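Local coordinates for polycyclic ketone monooxygenase (Myceliophthora thermophila, PDB 5MQ6), which uses FAD and NADPH to insert one oxygen atom beside the carbonyl of ketones, especially bulky polycyclic ones, giving esters or lactones with high enantioselectivity, at residues Gly40-Leu45 with Asn228-Lys233; Val479-Gly484 with Pro598-Ser603. One frame throughout, in Å; residues are numbered along the deposited sequence.

Interaction 1: Gly40-Leu45 with Asn228-Lys233. With NDP (NADPH dihydro-nicotinamide-adenine-dinucleotide phosphate), chain C.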
loop_
_atom_site.group_PDB
_atom_site.type_symbol
_atom_site.label_atom_id
_atom_site.label_comp_id
_atom_site.label_asym_id
_atom_site.label_seq_id
_atom_site.Cartn_x
_atom_site.Cartn_y
_atom_site.Cartn_z
ATOM N N GLY A 40 4.600 -5.823 17.817
ATOM C CA GLY A 40 3.820 -6.586 18.847
ATOM C C GLY A 40 2.594 -5.906 19.466
ATOM O O GLY A 40 1.723 -6.566 20.027
ATOM N N GLN A 41 2.549 -4.583 19.415
ATOM C CA GLN A 41 1.355 -3.800 19.811
ATOM C C GLN A 41 0.037 -3.964 18.951
ATOM O O GLN A 41 -1.042 -3.474 19.350
ATOM C CB GLN A 41 1.757 -2.321 19.839
ATOM C CG GLN A 41 2.286 -1.845 18.467
ATOM C CD GLN A 41 2.818 -0.437 18.488
ATOM O OE1 GLN A 41 4.024 -0.153 18.478
ATOM N NE2 GLN A 41 1.895 0.459 18.533
ATOM N N PHE A 42 0.135 -4.583 17.762
ATOM C CA PHE A 42 -0.987 -4.679 16.821
ATOM C C PHE A 42 -1.291 -6.130 16.635
ATOM O O PHE A 42 -0.455 -6.961 16.856
ATOM C CB PHE A 42 -0.677 -4.046 15.438
ATOM C CG PHE A 42 -0.379 -2.533 15.505
ATOM C CD1 PHE A 42 -1.334 -1.638 15.989
ATOM C CD2 PHE A 42 0.879 -2.025 15.108
ATOM C CE1 PHE A 42 -1.057 -0.252 16.072
ATOM C CE2 PHE A 42 1.167 -0.649 15.190
ATOM C CZ PHE A 42 0.206 0.250 15.676
ATOM N N ILE A 43 -2.522 -6.426 16.264
ATOM C CA ILE A 43 -2.893 -7.759 15.851
ATOM C C ILE A 43 -3.802 -7.620 14.657
ATOM O O ILE A 43 -4.586 -6.644 14.574
ATOM C CB ILE A 43 -3.515 -8.629 16.986
ATOM C CG1 ILE A 43 -4.019 -9.989 16.451
ATOM C CG2 ILE A 43 -4.627 -7.922 17.757
ATOM C CD1 ILE A 43 -4.317 -10.948 17.574
ATOM N N ARG A 44 -3.690 -8.560 13.718
ATOM C CA ARG A 44 -4.641 -8.586 12.633
ATOM C C ARG A 44 -6.050 -8.843 13.167
ATOM O O ARG A 44 -6.301 -9.739 14.015
ATOM C CB ARG A 44 -4.329 -9.646 11.589
ATOM C CG ARG A 44 -2.947 -9.582 11.000
ATOM C CD ARG A 44 -2.670 -10.910 10.292
ATOM N NE ARG A 44 -1.498 -10.781 9.442
ATOM C CZ ARG A 44 -0.230 -10.783 9.874
ATOM N NH1 ARG A 44 0.048 -10.915 11.174
ATOM N NH2 ARG A 44 0.770 -10.642 9.002
ATOM N N LEU A 45 -6.972 -8.078 12.619
ATOM C CA LEU A 45 -8.388 -8.205 12.925
ATOM C C LEU A 45 -8.844 -9.665 12.801
ATOM O O LEU A 45 -9.422 -10.218 13.758
ATOM C CB LEU A 45 -9.215 -7.304 11.995
ATOM C CG LEU A 45 -10.591 -6.822 12.441
ATOM C CD1 LEU A 45 -10.616 -6.353 13.917
ATOM C CD2 LEU A 45 -11.093 -5.726 11.480
ATOM N N ASN A 228 -4.515 -6.260 5.236
ATOM C CA ASN A 228 -4.951 -6.994 6.420
ATOM C C ASN A 228 -5.188 -5.996 7.506
ATOM O O ASN A 228 -4.202 -5.572 8.156
ATOM C CB ASN A 228 -3.823 -7.932 6.805
ATOM C CG ASN A 228 -3.733 -9.090 5.828
ATOM O OD1 ASN A 228 -3.077 -9.016 4.737
ATOM N ND2 ASN A 228 -4.454 -10.147 6.173
ATOM N N PRO A 229 -6.449 -5.574 7.683
ATOM C CA PRO A 229 -6.749 -4.540 8.691
ATOM C C PRO A 229 -6.236 -4.982 10.047
ATOM O O PRO A 229 -6.491 -6.127 10.416
ATOM C CB PRO A 229 -8.275 -4.477 8.707
ATOM C CG PRO A 229 -8.707 -5.081 7.451
ATOM C CD PRO A 229 -7.677 -6.095 7.082
ATOM N N GLN A 230 -5.537 -4.086 10.781
ATOM C CA GLN A 230 -5.127 -4.378 12.151
ATOM C C GLN A 230 -5.865 -3.532 13.133
ATOM O O GLN A 230 -6.529 -2.545 12.777
ATOM C CB GLN A 230 -3.622 -4.140 12.343
ATOM C CG GLN A 230 -3.158 -2.712 11.951
ATOM C CD GLN A 230 -1.688 -2.467 12.231
ATOM O OE1 GLN A 230 -0.840 -3.380 12.170
ATOM N NE2 GLN A 230 -1.367 -1.211 12.521
ATOM N N VAL A 231 -5.736 -3.949 14.383
ATOM C CA VAL A 231 -6.183 -3.180 15.555
ATOM C C VAL A 231 -5.118 -3.246 16.619
ATOM O O VAL A 231 -4.351 -4.235 16.718
ATOM C CB VAL A 231 -7.509 -3.665 16.151
ATOM C CG1 VAL A 231 -8.582 -3.524 15.099
ATOM C CG2 VAL A 231 -7.397 -5.101 16.645
ATOM N N PRO A 232 -5.058 -2.184 17.416
ATOM C CA PRO A 232 -4.110 -2.182 18.522
ATOM C C PRO A 232 -4.597 -3.114 19.615
ATOM O O PRO A 232 -5.803 -3.316 19.733
ATOM C CB PRO A 232 -4.139 -0.737 19.000
ATOM C CG PRO A 232 -5.448 -0.188 18.511
ATOM C CD PRO A 232 -5.996 -1.034 17.444
ATOM N N LYS A 233 -3.665 -3.663 20.392
ATOM C CA LYS A 233 -3.992 -4.519 21.527
ATOM C C LYS A 233 -4.463 -3.606 22.655
ATOM O O LYS A 233 -3.718 -3.399 23.601
ATOM C CB LYS A 233 -2.766 -5.277 22.041
ATOM C CG LYS A 233 -2.014 -6.118 21.042
ATOM C CD LYS A 233 -2.567 -7.509 20.943
ATOM C CE LYS A 233 -1.745 -8.237 19.884
ATOM N NZ LYS A 233 -0.274 -8.432 20.180
HETATM P PA NDP C . -2.565 4.228 9.369
HETATM O O1A NDP C . -1.779 2.952 9.831
HETATM O O2A NDP C . -1.964 5.283 8.474
HETATM O O5B NDP C . -3.194 4.879 10.696
HETATM C C5B NDP C . -3.593 4.120 11.819
HETATM C C4B NDP C . -3.831 5.167 12.888
HETATM O O4B NDP C . -4.225 4.524 14.129
HETATM C C3B NDP C . -2.569 5.994 13.154
HETATM O O3B NDP C . -2.915 7.392 13.154
HETATM C C2B NDP C . -2.140 5.430 14.491
HETATM O O2B NDP C . -1.308 6.327 15.282
HETATM C C1B NDP C . -3.463 5.099 15.146
HETATM N N9A NDP C . -3.272 4.178 16.268
HETATM C C8A NDP C . -2.619 2.971 16.279
HETATM N N7A NDP C . -2.621 2.432 17.514
HETATM C C5A NDP C . -3.286 3.342 18.272
HETATM C C6A NDP C . -3.625 3.424 19.687
HETATM N N6A NDP C . -3.249 2.423 20.473
HETATM N N1A NDP C . -4.308 4.509 20.108
HETATM C C2A NDP C . -4.683 5.543 19.289
HETATM N N3A NDP C . -4.401 5.569 17.976
HETATM C C4A NDP C . -3.711 4.492 17.460
HETATM O O3 NDP C . -3.894 3.792 8.602
HETATM P PN NDP C . -4.850 4.595 7.531
HETATM O O1N NDP C . -6.011 3.596 7.223
HETATM O O2N NDP C . -5.248 5.958 8.051
HETATM O O5D NDP C . -3.928 4.804 6.217
HETATM C C5D NDP C . -3.247 3.629 5.661
HETATM C C4D NDP C . -2.721 3.904 4.264
HETATM O O4D NDP C . -3.810 4.023 3.322
HETATM C C3D NDP C . -2.111 5.307 4.202
HETATM O O3D NDP C . -0.863 5.523 4.963
HETATM C C2D NDP C . -2.173 5.612 2.690
HETATM O O2D NDP C . -1.113 4.907 1.964
HETATM C C1D NDP C . -3.593 5.144 2.377
HETATM P P2B NDP C . 0.304 6.251 15.123
HETATM O O1X NDP C . 0.627 4.750 15.164
HETATM O O2X NDP C . 0.929 6.905 16.337
HETATM O O3X NDP C . 0.665 7.047 13.861
#

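Interaction 2: Val479-Gly484 with Pro598-Ser603. With NDP (NADPH dihydro-nicotinamide-adenine-dinucleotide phosphate), chain C.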
loop_
_atom_site.group_PDB
_atom_site.type_symbol
_atom_site.label_atom_id
_atom_site.label_comp_id
_atom_site.label_asym_id
_atom_site.label_seq_id
_atom_site.Cartn_x
_atom_site.Cartn_y
_atom_site.Cartn_z
ATOM N N VAL A 479 -1.714 -4.235 8.553
ATOM C CA VAL A 479 -0.350 -4.786 8.748
ATOM C C VAL A 479 0.646 -4.041 7.819
ATOM O O VAL A 479 0.368 -3.820 6.620
ATOM C CB VAL A 479 -0.268 -6.314 8.507
ATOM C CG1 VAL A 479 1.186 -6.840 8.609
ATOM C CG2 VAL A 479 -1.149 -7.047 9.505
ATOM N N THR A 480 1.772 -3.622 8.413
ATOM C CA THR A 480 2.747 -2.889 7.658
ATOM C C THR A 480 3.162 -3.558 6.287
ATOM O O THR A 480 3.251 -4.793 6.189
ATOM C CB THR A 480 3.993 -2.563 8.512
ATOM O OG1 THR A 480 4.918 -1.871 7.700
ATOM C CG2 THR A 480 4.703 -3.798 9.047
ATOM N N PRO A 481 3.407 -2.723 5.244
ATOM C CA PRO A 481 3.940 -3.252 3.992
ATOM C C PRO A 481 5.263 -3.993 4.167
ATOM O O PRO A 481 5.582 -4.899 3.356
ATOM C CB PRO A 481 4.126 -1.980 3.151
ATOM C CG PRO A 481 2.950 -1.111 3.582
ATOM C CD PRO A 481 3.002 -1.284 5.074
ATOM N N SER A 482 6.005 -3.607 5.221
ATOM C CA SER A 482 7.349 -4.154 5.548
ATOM C C SER A 482 7.335 -5.512 6.224
ATOM O O SER A 482 8.366 -6.064 6.530
ATOM C CB SER A 482 8.142 -3.168 6.436
ATOM O OG SER A 482 8.587 -2.082 5.633
ATOM N N ILE A 483 6.163 -6.020 6.511
ATOM C CA ILE A 483 6.048 -7.181 7.378
ATOM C C ILE A 483 6.993 -8.353 6.957
ATOM O O ILE A 483 7.217 -8.647 5.727
ATOM C CB ILE A 483 4.523 -7.543 7.547
ATOM C CG1 ILE A 483 4.306 -8.524 8.713
ATOM C CG2 ILE A 483 3.873 -8.002 6.242
ATOM C CD1 ILE A 483 4.555 -7.895 10.083
ATOM N N GLY A 484 7.572 -9.004 7.961
ATOM C CA GLY A 484 8.414 -10.217 7.703
ATOM C C GLY A 484 9.714 -9.940 6.938
ATOM O O GLY A 484 10.219 -10.820 6.127
ATOM N N PRO A 598 7.943 6.384 15.234
ATOM C CA PRO A 598 7.456 5.064 14.800
ATOM C C PRO A 598 6.246 5.193 13.877
ATOM O O PRO A 598 5.495 6.184 13.913
ATOM C CB PRO A 598 7.131 4.319 16.112
ATOM C CG PRO A 598 7.210 5.328 17.222
ATOM C CD PRO A 598 7.801 6.606 16.701
ATOM N N GLY A 599 6.103 4.201 13.012
ATOM C CA GLY A 599 5.032 4.164 12.022
ATOM C C GLY A 599 5.300 2.948 11.169
ATOM O O GLY A 599 6.335 2.273 11.370
ATOM N N TYR A 600 4.424 2.656 10.207
ATOM C CA TYR A 600 4.679 1.470 9.381
ATOM C C TYR A 600 6.062 1.498 8.608
ATOM O O TYR A 600 6.655 0.406 8.373
ATOM C CB TYR A 600 3.447 1.069 8.525
ATOM C CG TYR A 600 2.930 2.048 7.503
ATOM C CD1 TYR A 600 3.672 2.327 6.347
ATOM C CD2 TYR A 600 1.669 2.642 7.641
ATOM C CE1 TYR A 600 3.203 3.203 5.379
ATOM C CE2 TYR A 600 1.188 3.515 6.672
ATOM C CZ TYR A 600 1.969 3.788 5.545
ATOM O OH TYR A 600 1.529 4.600 4.565
ATOM N N ILE A 601 6.605 2.707 8.313
ATOM C CA ILE A 601 7.916 2.839 7.573
ATOM C C ILE A 601 9.210 2.538 8.442
ATOM O O ILE A 601 10.295 2.278 7.907
ATOM C CB ILE A 601 8.021 4.105 6.587
ATOM C CG1 ILE A 601 9.220 5.033 6.873
ATOM C CG2 ILE A 601 6.698 4.884 6.405
ATOM C CD1 ILE A 601 9.200 5.739 8.198
ATOM N N THR A 602 9.090 2.558 9.765
ATOM C CA THR A 602 10.136 2.008 10.659
ATOM C C THR A 602 9.713 0.661 11.274
ATOM O O THR A 602 10.461 0.114 12.110
ATOM C CB THR A 602 10.571 2.991 11.802
ATOM O OG1 THR A 602 9.488 3.238 12.735
ATOM C CG2 THR A 602 11.074 4.293 11.210
ATOM N N SER A 603 8.556 0.117 10.849
ATOM C CA SER A 603 7.963 -1.097 11.468
ATOM C C SER A 603 7.853 -0.924 13.007
ATOM O O SER A 603 8.397 -1.724 13.815
ATOM C CB SER A 603 8.723 -2.378 11.052
ATOM O OG SER A 603 8.617 -2.568 9.649
HETATM P PA NDP C . -2.565 4.228 9.369
HETATM O O1A NDP C . -1.779 2.952 9.831
HETATM O O2A NDP C . -1.964 5.283 8.474
HETATM O O5B NDP C . -3.194 4.879 10.696
HETATM C C5B NDP C . -3.593 4.120 11.819
HETATM C C4B NDP C . -3.831 5.167 12.888
HETATM O O4B NDP C . -4.225 4.524 14.129
HETATM C C3B NDP C . -2.569 5.994 13.154
HETATM O O3B NDP C . -2.915 7.392 13.154
HETATM C C2B NDP C . -2.140 5.430 14.491
HETATM O O2B NDP C . -1.308 6.327 15.282
HETATM C C1B NDP C . -3.463 5.099 15.146
HETATM N N9A NDP C . -3.272 4.178 16.268
HETATM C C8A NDP C . -2.619 2.971 16.279
HETATM N N7A NDP C . -2.621 2.432 17.514
HETATM C C5A NDP C . -3.286 3.342 18.272
HETATM C C6A NDP C . -3.625 3.424 19.687
HETATM N N6A NDP C . -3.249 2.423 20.473
HETATM N N1A NDP C . -4.308 4.509 20.108
HETATM C C2A NDP C . -4.683 5.543 19.289
HETATM N N3A NDP C . -4.401 5.569 17.976
HETATM C C4A NDP C . -3.711 4.492 17.460
HETATM O O3 NDP C . -3.894 3.792 8.602
HETATM P PN NDP C . -4.850 4.595 7.531
HETATM O O1N NDP C . -6.011 3.596 7.223
HETATM O O2N NDP C . -5.248 5.958 8.051
HETATM O O5D NDP C . -3.928 4.804 6.217
HETATM C C5D NDP C . -3.247 3.629 5.661
HETATM C C4D NDP C . -2.721 3.904 4.264
HETATM O O4D NDP C . -3.810 4.023 3.322
HETATM C C3D NDP C . -2.111 5.307 4.202
HETATM O O3D NDP C . -0.863 5.523 4.963
HETATM C C2D NDP C . -2.173 5.612 2.690
HETATM O O2D NDP C . -1.113 4.907 1.964
HETATM C C1D NDP C . -3.593 5.144 2.377
HETATM P P2B NDP C . 0.304 6.251 15.123
HETATM O O1X NDP C . 0.627 4.750 15.164
HETATM O O2X NDP C . 0.929 6.905 16.337
HETATM O O3X NDP C . 0.665 7.047 13.861
#

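Interaction 1: Gly40-Leu45 with Asn228-Lys233
K233 bends back over the 40-45 backbone. Its CB and CG pass the carbonyl of Q41, CG lying 3.3 Å from Q41 O, and a turn at chi2 (-88°) sends CD to I43 CG2. CE then presses on I43 CB at 3.4 Å, closer than carbon atoms normally sit, and NZ ends in a 2.7 Å hydrogen bond to G40 O. K233 N also binds Q41 O, so the lysine grips two successive carbonyls. Beyond it, strands 42-44 and 230-232 pair antiparallel: I43 and V231 form the hydrogen-bonded pair, each N bonded to the other's O at 2.9 Å, and L45 N continues the pattern to P229 O. I43 and V231 share one face of this sheet, their CG2 atoms near each other, and L45 CD1 adds a contact with V231 CG1 at 3.7 Å.

Elsewhere the Q230 amide lies over the F42 ring, NE2 above the ring centre and the two planes 29° apart. Q41 CG lies over the opposite face, off centre. At the ring edge, in plane, F42 CE1 approaches adenine N7A of NADPH at 3.4 Å, while P232 CB packs near N6A.

This two-stranded sheet sits beside the five-stranded parallel sheet: L45 and P229 touch H246 on its outer strand 244-246, while just past strand 471-474 the T476 side chain hydrogen-bonds Q230 O and G477 pairs with the Q230 backbone.

Interaction 2: Val479-Gly484 with Pro598-Ser603
T480 and Y600 carry this loop-to-loop contact, and the hydrogen bond across it runs from T480 OG1 to Y600 O at 2.9 Å. The hydroxyl comes in from the flank of the carbonyl, with a C=O...OG1 angle of 116° and a tilt of 33° from the carbonyl plane. The T480 side chain has OG1 anti to its backbone N (chi1 179°), beside the carbonyl carbon. There OG1 also accepts from S482 N, 3.2 Å away, which makes an ST turn, while I483 N bonds T480 O to close a type I beta turn over T480-I483. Y600 O has a second, weak donor in S603 N of its own loop.

Packing contacts flank this bond. T480 CB rests on Y600 CB at 3.7 Å, and P481 CD approaches ring atom CD1 of Y600 obliquely. Away from the ring, S482 CB meets S603 OG at 3.3 Å.

The third kind of interaction is with the cofactor. The Y600 ring extends past P481, and its OH meets ribose hydroxyl O3D of NADPH in a 2.6 Å hydrogen bond, either hydroxyl being a possible donor; O3D lies at the ring edge, in plane. The same loop has a further link to the site, because P598 O bonds K425 NZ, which also binds NADPH.

The two ends of Y600 are thus held by different chemistry. Its backbone carbonyl takes a hydrogen bond from the T480 hydroxyl, which is donor and acceptor at once, and its phenol tip is paired with a sugar hydroxyl. The turn at T480-I483 therefore stands as a second shell behind a residue of the NADPH site.

Both contacts border the same NADPH molecule, interaction 1 at the adenine and interaction 2 at the ribose nearer the nicotinamide, with centres 12 Å apart. Each is partly buried; interaction 2 lies nearer the centre of the chain, while interaction 1 runs out to exposed G40 and K233. They differ in make-up: 40-45 with 228-233 is an antiparallel strand pair with flanking residues, burying 642 Å² and held mainly by backbone hydrogen bonds, whereas 479-484 with 598-603 joins two irregular loops over 199 Å², with one side-chain hydroxyl making the hydrogen bond between them. The two are joined directly, by a probable hydrogen bond from V479 N to N228 O and by R44 packing on V479 and I483.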